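Beta-N-acetylhexosaminidase (Thermotoga neapolitana, PDB 5BZA) probably removes terminal non-reducing N-acetyl-D-hexosamine residues from N-acetyl-beta-D-hexosaminides by hydrolysis, as a family 3 glycoside hydrolase. Local coordinates at residues D366-F377 / T450-Q460. Residues are numbered along the deposited sequence; the frame is centred on the assembly and turned at random.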
loop_
_atom_site.group_PDB
_atom_site.type_symbol
_atom_site.label_atom_id
_atom_site.label_comp_id
_atom_site.label_asym_id
_atom_site.label_seq_id
_atom_site.Cartn_x
_atom_site.Cartn_y
_atom_site.Cartn_z
ATOM N N ASP B 366 -12.009 8.994 8.359
ATOM C CA ASP B 366 -13.074 7.986 8.429
ATOM C C ASP B 366 -14.474 8.640 8.453
ATOM O O ASP B 366 -15.414 8.249 7.700
ATOM C CB ASP B 366 -12.902 7.089 9.672
ATOM C CG ASP B 366 -11.622 6.235 9.647
ATOM O OD1 ASP B 366 -10.902 6.209 8.638
ATOM O OD2 ASP B 366 -11.356 5.526 10.646
ATOM N N TYR B 367 -14.589 9.666 9.299
ATOM C CA TYR B 367 -15.837 10.419 9.444
ATOM C C TYR B 367 -16.210 11.000 8.110
ATOM O O TYR B 367 -17.362 10.919 7.700
ATOM C CB TYR B 367 -15.724 11.543 10.484
ATOM C CG TYR B 367 -15.344 11.065 11.857
ATOM C CD1 TYR B 367 -15.675 9.785 12.275
ATOM C CD2 TYR B 367 -14.719 11.918 12.768
ATOM C CE1 TYR B 367 -15.346 9.334 13.537
ATOM C CE2 TYR B 367 -14.390 11.477 14.053
ATOM C CZ TYR B 367 -14.700 10.181 14.427
ATOM O OH TYR B 367 -14.386 9.722 15.689
ATOM N N ASP B 368 -15.237 11.626 7.461
ATOM C CA ASP B 368 -15.461 12.158 6.110
ATOM C C ASP B 368 -15.992 11.112 5.139
ATOM O O ASP B 368 -16.771 11.427 4.240
ATOM C CB ASP B 368 -14.159 12.721 5.515
ATOM C CG ASP B 368 -13.759 14.043 6.121
ATOM O OD1 ASP B 368 -14.573 14.619 6.855
ATOM O OD2 ASP B 368 -12.630 14.512 5.857
ATOM N N LEU B 369 -15.595 9.860 5.320
ATOM C CA LEU B 369 -15.984 8.837 4.356
ATOM C C LEU B 369 -17.375 8.229 4.624
ATOM O O LEU B 369 -17.980 7.631 3.726
ATOM C CB LEU B 369 -14.899 7.753 4.309
ATOM C CG LEU B 369 -13.798 8.184 3.316
ATOM C CD1 LEU B 369 -12.577 7.271 3.336
ATOM C CD2 LEU B 369 -14.365 8.315 1.879
ATOM N N ILE B 370 -17.891 8.397 5.841
ATOM C CA ILE B 370 -19.220 7.842 6.187
ATOM C C ILE B 370 -20.382 8.169 5.197
ATOM O O ILE B 370 -21.231 7.297 4.901
ATOM C CB ILE B 370 -19.627 8.294 7.651
ATOM C CG1 ILE B 370 -18.660 7.674 8.667
ATOM C CG2 ILE B 370 -21.099 7.937 7.978
ATOM C CD1 ILE B 370 -18.997 7.959 10.183
ATOM N N PRO B 371 -20.483 9.425 4.738
ATOM C CA PRO B 371 -21.550 9.747 3.768
ATOM C C PRO B 371 -21.481 8.938 2.455
ATOM O O PRO B 371 -22.520 8.444 1.988
ATOM C CB PRO B 371 -21.333 11.240 3.487
ATOM C CG PRO B 371 -20.687 11.731 4.754
ATOM C CD PRO B 371 -19.768 10.637 5.177
ATOM N N GLU B 372 -20.293 8.817 1.871
ATOM C CA GLU B 372 -20.115 8.034 0.645
ATOM C C GLU B 372 -20.676 6.628 0.859
ATOM O O GLU B 372 -21.524 6.159 0.086
ATOM C CB GLU B 372 -18.630 7.986 0.242
ATOM C CG GLU B 372 -18.311 7.181 -1.024
ATOM C CD GLU B 372 -16.805 6.939 -1.214
ATOM O OE1 GLU B 372 -16.050 7.934 -1.377
ATOM O OE2 GLU B 372 -16.370 5.750 -1.152
ATOM N N VAL B 373 -20.280 5.999 1.958
ATOM C CA VAL B 373 -20.676 4.616 2.221
ATOM C C VAL B 373 -22.185 4.499 2.447
ATOM O O VAL B 373 -22.866 3.569 1.973
ATOM C CB VAL B 373 -19.943 4.070 3.456
ATOM C CG1 VAL B 373 -20.288 2.592 3.659
ATOM C CG2 VAL B 373 -18.432 4.278 3.328
ATOM N N ALA B 374 -22.717 5.458 3.185
ATOM C CA ALA B 374 -24.135 5.424 3.512
ATOM C C ALA B 374 -24.929 5.534 2.229
ATOM O O ALA B 374 -25.936 4.842 2.060
ATOM C CB ALA B 374 -24.506 6.527 4.490
ATOM N N LYS B 375 -24.471 6.398 1.325
ATOM C CA LYS B 375 -25.157 6.566 0.039
ATOM C C LYS B 375 -25.309 5.303 -0.826
ATOM O O LYS B 375 -26.279 5.232 -1.615
ATOM C CB LYS B 375 -24.453 7.652 -0.772
ATOM C CG LYS B 375 -24.821 9.043 -0.276
ATOM C CD LYS B 375 -23.963 10.123 -0.889
ATOM C CE LYS B 375 -24.400 11.484 -0.375
ATOM N NZ LYS B 375 -23.349 12.534 -0.582
ATOM N N ARG B 376 -24.433 4.299 -0.690
ATOM C CA ARG B 376 -24.605 3.003 -1.414
ATOM C C ARG B 376 -25.831 2.207 -0.973
ATOM O O ARG B 376 -26.383 1.391 -1.722
ATOM C CB ARG B 376 -23.377 2.107 -1.223
ATOM C CG ARG B 376 -22.086 2.722 -1.686
ATOM C CD ARG B 376 -20.963 1.685 -1.750
ATOM N NE ARG B 376 -21.216 0.601 -2.706
ATOM C CZ ARG B 376 -20.808 0.594 -3.981
ATOM N NH1 ARG B 376 -20.101 1.607 -4.479
ATOM N NH2 ARG B 376 -21.090 -0.445 -4.746
ATOM N N PHE B 377 -26.263 2.472 0.264
ATOM C CA PHE B 377 -27.256 1.648 0.966
ATOM C C PHE B 377 -28.572 2.378 1.241
ATOM O O PHE B 377 -29.629 1.754 1.369
ATOM C CB PHE B 377 -26.665 1.157 2.293
ATOM C CG PHE B 377 -25.485 0.238 2.137
ATOM C CD1 PHE B 377 -25.662 -1.135 1.933
ATOM C CD2 PHE B 377 -24.196 0.739 2.208
ATOM C CE1 PHE B 377 -24.554 -1.988 1.791
ATOM C CE2 PHE B 377 -23.096 -0.116 2.058
ATOM C CZ PHE B 377 -23.281 -1.477 1.851
ATOM N N THR B 450 -14.219 3.057 13.665
ATOM C CA THR B 450 -14.615 4.158 12.810
ATOM C C THR B 450 -14.345 3.839 11.315
ATOM O O THR B 450 -14.620 4.657 10.447
ATOM C CB THR B 450 -13.876 5.438 13.214
ATOM O OG1 THR B 450 -12.464 5.177 13.207
ATOM C CG2 THR B 450 -14.292 5.892 14.645
ATOM N N LYS B 451 -13.775 2.673 11.023
ATOM C CA LYS B 451 -13.343 2.371 9.650
ATOM C C LYS B 451 -14.466 2.191 8.637
ATOM O O LYS B 451 -15.528 1.604 8.944
ATOM C CB LYS B 451 -12.483 1.106 9.591
ATOM C CG LYS B 451 -11.177 1.225 10.259
ATOM C CD LYS B 451 -10.480 2.517 9.907
ATOM C CE LYS B 451 -9.098 2.462 10.452
ATOM N NZ LYS B 451 -8.399 3.763 10.462
ATOM N N PRO B 452 -14.224 2.690 7.406
ATOM C CA PRO B 452 -15.176 2.543 6.299
ATOM C C PRO B 452 -15.667 1.127 6.156
ATOM O O PRO B 452 -16.878 0.934 6.061
ATOM C CB PRO B 452 -14.358 2.972 5.065
ATOM C CG PRO B 452 -13.429 4.015 5.588
ATOM C CD PRO B 452 -13.098 3.580 7.056
ATOM N N ILE B 453 -14.782 0.139 6.202
ATOM C CA ILE B 453 -15.260 -1.210 6.015
ATOM C C ILE B 453 -16.262 -1.582 7.114
ATOM O O ILE B 453 -17.234 -2.290 6.837
ATOM C CB ILE B 453 -14.105 -2.259 5.970
ATOM C CG1 ILE B 453 -14.682 -3.660 5.729
ATOM C CG2 ILE B 453 -13.285 -2.271 7.268
ATOM C CD1 ILE B 453 -15.511 -3.788 4.456
ATOM N N SER B 454 -16.054 -1.064 8.337
ATOM C CA SER B 454 -16.953 -1.347 9.479
ATOM C C SER B 454 -18.339 -0.690 9.367
ATOM O O SER B 454 -19.370 -1.288 9.676
ATOM C CB SER B 454 -16.296 -0.895 10.789
ATOM O OG SER B 454 -15.338 -1.825 11.204
ATOM N N VAL B 455 -18.326 0.580 8.991
ATOM C CA VAL B 455 -19.548 1.304 8.696
ATOM C C VAL B 455 -20.340 0.606 7.570
ATOM O O VAL B 455 -21.532 0.320 7.706
ATOM C CB VAL B 455 -19.192 2.735 8.325
ATOM C CG1 VAL B 455 -20.426 3.530 7.931
ATOM C CG2 VAL B 455 -18.460 3.368 9.482
ATOM N N TYR B 456 -19.627 0.265 6.492
ATOM C CA TYR B 456 -20.175 -0.485 5.348
ATOM C C TYR B 456 -20.842 -1.750 5.869
ATOM O O TYR B 456 -22.020 -2.039 5.570
ATOM C CB TYR B 456 -19.027 -0.802 4.371
ATOM C CG TYR B 456 -19.302 -1.723 3.206
ATOM C CD1 TYR B 456 -19.346 -3.108 3.372
ATOM C CD2 TYR B 456 -19.444 -1.208 1.920
ATOM C CE1 TYR B 456 -19.565 -3.959 2.286
ATOM C CE2 TYR B 456 -19.652 -2.044 0.819
ATOM C CZ TYR B 456 -19.700 -3.419 1.006
ATOM O OH TYR B 456 -19.901 -4.236 -0.077
ATOM N N LYS B 457 -20.125 -2.476 6.720
ATOM C CA LYS B 457 -20.687 -3.713 7.241
ATOM C C LYS B 457 -21.887 -3.451 8.161
ATOM O O LYS B 457 -22.830 -4.251 8.207
ATOM C CB LYS B 457 -19.626 -4.519 7.989
ATOM C CG LYS B 457 -18.663 -5.230 7.064
ATOM C CD LYS B 457 -19.412 -6.218 6.159
ATOM C CE LYS B 457 -18.549 -6.731 5.016
ATOM N NZ LYS B 457 -19.236 -7.794 4.241
ATOM N N SER B 458 -21.883 -2.313 8.860
ATOM C CA SER B 458 -23.001 -2.006 9.763
ATOM C C SER B 458 -24.255 -1.726 8.919
ATOM O O SER B 458 -25.353 -2.183 9.280
ATOM C CB SER B 458 -22.650 -0.852 10.716
ATOM O OG SER B 458 -22.883 0.437 10.169
ATOM N N PHE B 459 -24.095 -1.052 7.772
ATOM C CA PHE B 459 -25.251 -0.827 6.901
ATOM C C PHE B 459 -25.753 -2.162 6.357
ATOM O O PHE B 459 -26.975 -2.410 6.291
ATOM C CB PHE B 459 -24.925 0.147 5.765
ATOM C CG PHE B 459 -24.556 1.516 6.242
ATOM C CD1 PHE B 459 -25.179 2.067 7.361
ATOM C CD2 PHE B 459 -23.578 2.247 5.603
ATOM C CE1 PHE B 459 -24.836 3.311 7.816
ATOM C CE2 PHE B 459 -23.230 3.513 6.049
ATOM C CZ PHE B 459 -23.863 4.049 7.157
ATOM N N GLN B 460 -24.820 -3.033 5.980
ATOM C CA GLN B 460 -25.211 -4.353 5.472
ATOM C C GLN B 460 -26.018 -5.146 6.488
ATOM O O GLN B 460 -27.053 -5.768 6.159
ATOM C CB GLN B 460 -23.985 -5.170 5.072
ATOM C CG GLN B 460 -23.447 -4.884 3.674
ATOM C CD GLN B 460 -22.414 -5.912 3.230
ATOM O OE1 GLN B 460 -21.705 -6.491 4.058
ATOM N NE2 GLN B 460 -22.329 -6.148 1.909
HETATM O O HOH W 1 -15.879 5.302 7.817
#
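The helical segment 366-377 and helix 452-460 run roughly parallel, with axes 9.5 Å apart at closest approach and a crossing angle of -30°. Asp366 holds the N-terminal end of the pair. Its OD2 accepts a hydrogen bond from Thr450 OG1 at 2.8 Å, on the anti lone pair. The same oxygen forms a salt bridge with Lys451 NZ at 3.4 Å, whose hydrogen bond is weak. That ammonium group also donates to the Gly67 carbonyl of the second subunit, so this end of the contact faces the dimer partner. One water donates to the carbonyl oxygens of both Asp366 and Thr450. Pro452 then packs its CG against Leu369 CD1.

At the middle, Val373 points its CG1 at the backbone of helix 452-460. This methyl lies anti to the backbone N (chi1 -176°) and reaches Tyr456 CA at 3.5 Å. It also touches the rim of the Phe459 ring. Farther along, Phe459 CE2 lies against Ala374, 3.6 Å from its CB.

Toward the C-terminal side, Phe377 joins Tyr456 and Phe459 in an aromatic cluster. One face of the Phe377 ring takes a CH-pi contact from Phe459 CB, 3.9 Å from the ring centroid. The CE2-CZ edge of Phe377 meets the face of the Tyr456 ring in a T-shaped pair, planes at 83°. Tyr456 OH is hydrogen-bonded to Asp47 OD2 on helix 42-54, in the N-terminal TIM-barrel family region. Helix 366-377 lies on strand 347-352 through Ile370 and Ala374. Helix 452-460 packs alongside it and meets helix 42-54. Strand 347-352, helix 364-377 and strand 380-386 form a beta-alpha-beta crossover in the C-terminal domain.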